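Phosphate-binding protein (Xanthomonas axonopodis pv. citri, PDB 5UB3) probably serves as a periplasmic receptor of the phosphonate-binding protein family, paired with a diguanylate cyclase, and can bind chloride. Local coordinates at residues H80-D92 and T251-L265. Residues are numbered along the deposited sequence; the frame is centred on the assembly and turned at random.
Sequences HPLLMTERGGLRD and TTGFRPLDPTSRRRL
An antiparallel strand pair with a classic beta bulge joins 80-87 to 251-255 in this periplasmic binding protein, where 80-87 also pairs with strand 209-217. Met84 and Arg255 exchange both backbone bonds, and Glu86 N gives a nearly straight one (169°) to Gly253 O. At the bulge two residues, Thr252 and Gly253, stand opposite the single Glu86, whose O takes Thr252 N at 2.9 Å and Gly253 N only weakly. Thr252 OG1, held between its own backbone N and carbonyl carbon (chi1 48°), donates to the anti lone pair of Glu86 OE2 at 2.7 Å and accepts from Gly89 N, tying the type I' turn 87-90 to the bulge.

On the sheet face that carries Met84, Glu86 and Arg255, the Arg255 guanidinium is sandwiched: Met84 CB covers one side and Arg91 CD the other, 3.1 Å from Arg255 NH1. The two guanidiniums stack with planes at 14°; the nearby Asp92 carboxylate may ease the like charges. Met84, bent at chi2 and chi3, rests CG on Ser261 CB and brings SD to Leu265 CD1 (3.7 Å), packing against the first two turns of helix 259-277, N-terminally capped by an Asp258-Ser261 capping box. Next to Leu265, Arg264 presents two nitrogens to Asp92: NH1 meets the syn lone pair of OD1 at 2.9 Å, while NH2 reaches OD2 at 2.7 Å from above the carboxylate plane.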
loop_
_atom_site.group_PDB
_atom_site.type_symbol
_atom_site.label_atom_id
_atom_site.label_comp_id
_atom_site.label_asym_id
_atom_site.label_seq_id
_atom_site.Cartn_x
_atom_site.Cartn_y
_atom_site.Cartn_z
ATOM N N HIS A 80 11.740 -9.296 -3.390
ATOM C CA HIS A 80 11.384 -9.346 -4.812
ATOM C C HIS A 80 9.994 -9.938 -4.947
ATOM O O HIS A 80 9.557 -10.670 -4.063
ATOM C CB HIS A 80 12.429 -10.135 -5.625
ATOM C CG HIS A 80 12.643 -11.525 -5.112
ATOM N ND1 HIS A 80 13.494 -11.794 -4.066
ATOM C CD2 HIS A 80 12.146 -12.714 -5.506
ATOM C CE1 HIS A 80 13.466 -13.086 -3.787
ATOM N NE2 HIS A 80 12.671 -13.668 -4.655
ATOM N N PRO A 81 9.308 -9.654 -6.053
ATOM C CA PRO A 81 7.940 -10.146 -6.189
ATOM C C PRO A 81 7.811 -11.662 -6.333
ATOM O O PRO A 81 8.627 -12.268 -7.004
ATOM C CB PRO A 81 7.439 -9.430 -7.458
ATOM C CG PRO A 81 8.352 -8.250 -7.643
ATOM C CD PRO A 81 9.656 -8.628 -7.069
ATOM N N LEU A 82 6.811 -12.247 -5.692
ATOM C CA LEU A 82 6.510 -13.652 -5.781
ATOM C C LEU A 82 5.296 -13.862 -6.675
ATOM O O LEU A 82 5.348 -14.697 -7.581
ATOM C CB LEU A 82 6.146 -14.175 -4.405
ATOM C CG LEU A 82 5.862 -15.679 -4.316
ATOM C CD1 LEU A 82 7.158 -16.395 -4.167
ATOM C CD2 LEU A 82 4.966 -15.957 -3.129
ATOM N N LEU A 83 4.209 -13.149 -6.360
ATOM C CA LEU A 83 2.887 -13.277 -6.992
ATOM C C LEU A 83 2.232 -11.924 -7.035
ATOM O O LEU A 83 2.464 -11.119 -6.150
ATOM C CB LEU A 83 1.956 -14.215 -6.193
ATOM C CG LEU A 83 2.271 -15.698 -6.260
ATOM C CD1 LEU A 83 1.445 -16.490 -5.272
ATOM C CD2 LEU A 83 2.125 -16.193 -7.694
ATOM N N MET A 84 1.471 -11.619 -8.076
ATOM C CA MET A 84 0.598 -10.453 -8.070
ATOM C C MET A 84 -0.672 -10.845 -7.342
ATOM O O MET A 84 -1.131 -11.968 -7.447
ATOM C CB MET A 84 0.270 -9.940 -9.486
ATOM C CG MET A 84 1.469 -9.575 -10.296
ATOM S SD MET A 84 2.562 -8.356 -9.560
ATOM C CE MET A 84 1.415 -6.956 -9.429
ATOM N N THR A 85 -1.215 -9.914 -6.572
ATOM C CA THR A 85 -2.283 -10.180 -5.643
ATOM C C THR A 85 -3.495 -9.353 -6.003
ATOM O O THR A 85 -3.395 -8.140 -6.265
ATOM C CB THR A 85 -1.830 -9.929 -4.188
ATOM O OG1 THR A 85 -0.628 -10.672 -3.997
ATOM C CG2 THR A 85 -2.860 -10.298 -3.160
ATOM N N GLU A 86 -4.645 -10.032 -5.984
ATOM C CA GLU A 86 -5.936 -9.406 -6.275
ATOM C C GLU A 86 -6.647 -9.319 -4.961
ATOM O O GLU A 86 -6.802 -10.329 -4.245
ATOM C CB GLU A 86 -6.710 -10.315 -7.245
ATOM C CG GLU A 86 -7.974 -9.693 -7.772
ATOM C CD GLU A 86 -8.776 -10.730 -8.547
ATOM O OE1 GLU A 86 -8.397 -10.996 -9.725
ATOM O OE2 GLU A 86 -9.726 -11.260 -7.912
ATOM N N ARG A 87 -7.085 -8.124 -4.623
ATOM C CA ARG A 87 -7.834 -7.893 -3.421
ATOM C C ARG A 87 -9.228 -7.328 -3.733
ATOM O O ARG A 87 -9.406 -6.435 -4.573
ATOM C CB ARG A 87 -7.069 -6.935 -2.516
ATOM C CG ARG A 87 -5.765 -7.492 -1.956
ATOM C CD ARG A 87 -5.059 -6.487 -1.091
ATOM N NE ARG A 87 -3.792 -7.000 -0.570
ATOM C CZ ARG A 87 -2.902 -6.265 0.100
ATOM N NH1 ARG A 87 -3.105 -4.940 0.367
ATOM N NH2 ARG A 87 -1.790 -6.886 0.507
ATOM N N GLY A 88 -10.208 -7.829 -3.003
ATOM C CA GLY A 88 -11.611 -7.503 -3.247
ATOM C C GLY A 88 -12.063 -7.585 -4.682
ATOM O O GLY A 88 -12.782 -6.718 -5.119
ATOM N N GLY A 89 -11.594 -8.572 -5.424
ATOM C CA GLY A 89 -11.889 -8.694 -6.836
ATOM C C GLY A 89 -11.188 -7.731 -7.794
ATOM O O GLY A 89 -11.449 -7.770 -8.999
ATOM N N LEU A 90 -10.300 -6.868 -7.304
ATOM C CA LEU A 90 -9.670 -5.846 -8.152
ATOM C C LEU A 90 -8.194 -6.095 -8.187
ATOM O O LEU A 90 -7.529 -6.183 -7.143
ATOM C CB LEU A 90 -9.913 -4.450 -7.560
ATOM C CG LEU A 90 -11.374 -4.062 -7.406
ATOM C CD1 LEU A 90 -11.502 -2.751 -6.684
ATOM C CD2 LEU A 90 -12.067 -3.991 -8.765
ATOM N N ARG A 91 -7.683 -6.167 -9.388
ATOM C CA ARG A 91 -6.268 -6.262 -9.575
ATOM C C ARG A 91 -5.539 -4.940 -9.464
ATOM O O ARG A 91 -4.342 -4.953 -9.173
ATOM C CB ARG A 91 -6.029 -6.746 -10.958
ATOM C CG ARG A 91 -6.411 -8.194 -11.147
ATOM C CD ARG A 91 -5.706 -8.523 -12.436
ATOM N NE ARG A 91 -5.935 -9.825 -12.929
ATOM C CZ ARG A 91 -5.551 -10.175 -14.152
ATOM N NH1 ARG A 91 -4.888 -9.303 -14.932
ATOM N NH2 ARG A 91 -5.782 -11.412 -14.577
ATOM N N ASP A 92 -6.236 -3.842 -9.816
ATOM C CA ASP A 92 -5.641 -2.498 -9.916
ATOM C C ASP A 92 -6.314 -1.566 -8.952
ATOM O O ASP A 92 -7.433 -1.806 -8.454
ATOM C CB ASP A 92 -5.810 -1.905 -11.327
ATOM C CG ASP A 92 -4.863 -2.487 -12.356
ATOM O OD1 ASP A 92 -4.053 -3.427 -12.083
ATOM O OD2 ASP A 92 -4.868 -1.949 -13.498
ATOM N N THR A 251 -8.263 -11.248 0.023
ATOM C CA THR A 251 -7.542 -11.679 -1.193
ATOM C C THR A 251 -8.432 -12.627 -1.994
ATOM O O THR A 251 -8.974 -13.565 -1.463
ATOM C CB THR A 251 -6.195 -12.311 -0.847
ATOM O OG1 THR A 251 -5.370 -11.297 -0.215
ATOM C CG2 THR A 251 -5.527 -12.882 -2.091
ATOM N N THR A 252 -8.644 -12.305 -3.241
ATOM C CA THR A 252 -9.579 -13.031 -4.099
ATOM C C THR A 252 -8.816 -13.703 -5.219
ATOM O O THR A 252 -9.401 -14.422 -6.041
ATOM C CB THR A 252 -10.619 -12.091 -4.711
ATOM O OG1 THR A 252 -9.963 -10.937 -5.256
ATOM C CG2 THR A 252 -11.645 -11.635 -3.672
ATOM N N GLY A 253 -7.514 -13.463 -5.287
ATOM C CA GLY A 253 -6.726 -14.034 -6.348
ATOM C C GLY A 253 -5.250 -13.812 -6.181
ATOM O O GLY A 253 -4.819 -12.814 -5.628
ATOM N N PHE A 254 -4.471 -14.736 -6.719
ATOM C CA PHE A 254 -3.048 -14.509 -6.914
ATOM C C PHE A 254 -2.727 -14.897 -8.304
ATOM O O PHE A 254 -3.357 -15.827 -8.890
ATOM C CB PHE A 254 -2.181 -15.429 -6.053
ATOM C CG PHE A 254 -2.287 -15.199 -4.592
ATOM C CD1 PHE A 254 -1.712 -14.071 -4.010
ATOM C CD2 PHE A 254 -2.931 -16.138 -3.782
ATOM C CE1 PHE A 254 -1.768 -13.884 -2.648
ATOM C CE2 PHE A 254 -3.045 -15.900 -2.428
ATOM C CZ PHE A 254 -2.466 -14.781 -1.858
ATOM N N ARG A 255 -1.707 -14.281 -8.861
ATOM C CA ARG A 255 -1.294 -14.745 -10.122
ATOM C C ARG A 255 0.196 -14.544 -10.387
ATOM O O ARG A 255 0.863 -13.728 -9.709
ATOM C CB ARG A 255 -2.223 -14.179 -11.189
ATOM C CG ARG A 255 -1.954 -12.798 -11.592
ATOM C CD ARG A 255 -3.096 -12.147 -12.431
ATOM N NE ARG A 255 -2.453 -10.850 -12.686
ATOM C CZ ARG A 255 -2.478 -9.753 -11.908
ATOM N NH1 ARG A 255 -3.274 -9.629 -10.810
ATOM N NH2 ARG A 255 -1.690 -8.734 -12.283
ATOM N N PRO A 256 0.747 -15.383 -11.285
ATOM C CA PRO A 256 2.140 -15.301 -11.570
ATOM C C PRO A 256 2.486 -13.922 -12.142
ATOM O O PRO A 256 1.659 -13.269 -12.811
ATOM C CB PRO A 256 2.335 -16.346 -12.679
ATOM C CG PRO A 256 1.206 -17.250 -12.573
ATOM C CD PRO A 256 0.078 -16.446 -12.063
ATOM N N LEU A 257 3.689 -13.506 -11.895
ATOM C CA LEU A 257 4.191 -12.352 -12.548
ATOM C C LEU A 257 4.336 -12.709 -14.015
ATOM O O LEU A 257 4.528 -13.876 -14.379
ATOM C CB LEU A 257 5.517 -11.909 -11.995
ATOM C CG LEU A 257 5.209 -10.988 -10.763
ATOM C CD1 LEU A 257 5.191 -11.790 -9.492
ATOM C CD2 LEU A 257 6.179 -9.867 -10.663
ATOM N N ASP A 258 4.252 -11.676 -14.821
ATOM C CA ASP A 258 4.263 -11.819 -16.270
ATOM C C ASP A 258 4.854 -10.531 -16.837
ATOM O O ASP A 258 5.210 -9.607 -16.058
ATOM C CB ASP A 258 2.881 -12.233 -16.799
ATOM C CG ASP A 258 1.803 -11.174 -16.613
ATOM O OD1 ASP A 258 2.094 -9.982 -16.788
ATOM O OD2 ASP A 258 0.648 -11.565 -16.331
ATOM N N PRO A 259 5.062 -10.485 -18.164
ATOM C CA PRO A 259 5.838 -9.337 -18.601
ATOM C C PRO A 259 5.084 -8.026 -18.331
ATOM O O PRO A 259 5.726 -7.020 -18.031
ATOM C CB PRO A 259 6.079 -9.622 -20.088
ATOM C CG PRO A 259 6.067 -11.102 -20.138
ATOM C CD PRO A 259 4.885 -11.440 -19.272
ATOM N N THR A 260 3.768 -8.039 -18.369
ATOM C CA THR A 260 2.991 -6.828 -18.098
ATOM C C THR A 260 3.140 -6.356 -16.651
ATOM O O THR A 260 3.475 -5.206 -16.394
ATOM C CB THR A 260 1.536 -7.062 -18.446
ATOM O OG1 THR A 260 1.454 -7.326 -19.857
ATOM C CG2 THR A 260 0.654 -5.867 -18.105
ATOM N N SER A 261 2.861 -7.244 -15.718
ATOM C CA SER A 261 2.941 -6.882 -14.312
ATOM C C SER A 261 4.358 -6.477 -13.969
ATOM O O SER A 261 4.580 -5.523 -13.196
ATOM C CB SER A 261 2.452 -8.027 -13.418
ATOM O OG SER A 261 3.059 -9.299 -13.687
ATOM N N ARG A 262 5.339 -7.155 -14.567
ATOM C CA ARG A 262 6.739 -6.728 -14.360
ATOM C C ARG A 262 7.020 -5.314 -14.850
ATOM O O ARG A 262 7.724 -4.567 -14.183
ATOM C CB ARG A 262 7.753 -7.659 -15.035
ATOM C CG ARG A 262 7.837 -8.996 -14.361
ATOM C CD ARG A 262 8.661 -9.985 -15.163
ATOM N NE ARG A 262 8.632 -11.290 -14.465
ATOM C CZ ARG A 262 8.193 -12.469 -14.946
ATOM N NH1 ARG A 262 7.739 -12.577 -16.198
ATOM N NH2 ARG A 262 8.273 -13.566 -14.165
ATOM N N ARG A 263 6.532 -4.999 -16.033
ATOM C CA ARG A 263 6.664 -3.668 -16.635
ATOM C C ARG A 263 5.926 -2.666 -15.771
ATOM O O ARG A 263 6.438 -1.613 -15.496
ATOM C CB ARG A 263 6.101 -3.631 -18.042
ATOM C CG ARG A 263 6.983 -4.299 -19.108
ATOM C CD ARG A 263 6.390 -4.244 -20.558
ATOM N NE ARG A 263 5.252 -5.152 -20.804
ATOM C CZ ARG A 263 5.286 -6.374 -21.389
ATOM N NH1 ARG A 263 6.431 -6.938 -21.874
ATOM N NH2 ARG A 263 4.134 -7.087 -21.480
ATOM N N ARG A 264 4.754 -3.025 -15.291
ATOM C CA ARG A 264 3.989 -2.082 -14.484
ATOM C C ARG A 264 4.648 -1.856 -13.154
ATOM O O ARG A 264 4.640 -0.723 -12.655
ATOM C CB ARG A 264 2.542 -2.502 -14.331
ATOM C CG ARG A 264 1.810 -2.491 -15.674
ATOM C CD ARG A 264 0.393 -2.941 -15.502
ATOM N NE ARG A 264 -0.449 -1.882 -14.973
ATOM C CZ ARG A 264 -1.637 -2.084 -14.430
ATOM N NH1 ARG A 264 -2.103 -3.304 -14.282
ATOM N NH2 ARG A 264 -2.330 -1.045 -13.950
ATOM N N LEU A 265 5.195 -2.901 -12.543
ATOM C CA LEU A 265 5.949 -2.708 -11.299
ATOM C C LEU A 265 7.213 -1.931 -11.514
ATOM O O LEU A 265 7.586 -1.107 -10.684
ATOM C CB LEU A 265 6.271 -4.037 -10.621
ATOM C CG LEU A 265 5.045 -4.724 -10.032
ATOM C CD1 LEU A 265 5.531 -6.082 -9.441
ATOM C CD2 LEU A 265 4.371 -3.894 -8.959
HETATM O O HOH W 1 5.399 -15.083 -10.472
HETATM O O HOH W 2 -3.741 -11.631 -8.931
HETATM O O HOH W 3 -2.816 -7.017 -8.552
HETATM O O HOH W 4 -3.276 -9.589 0.164
HETATM O O HOH W 5 -2.939 -5.938 -12.267
#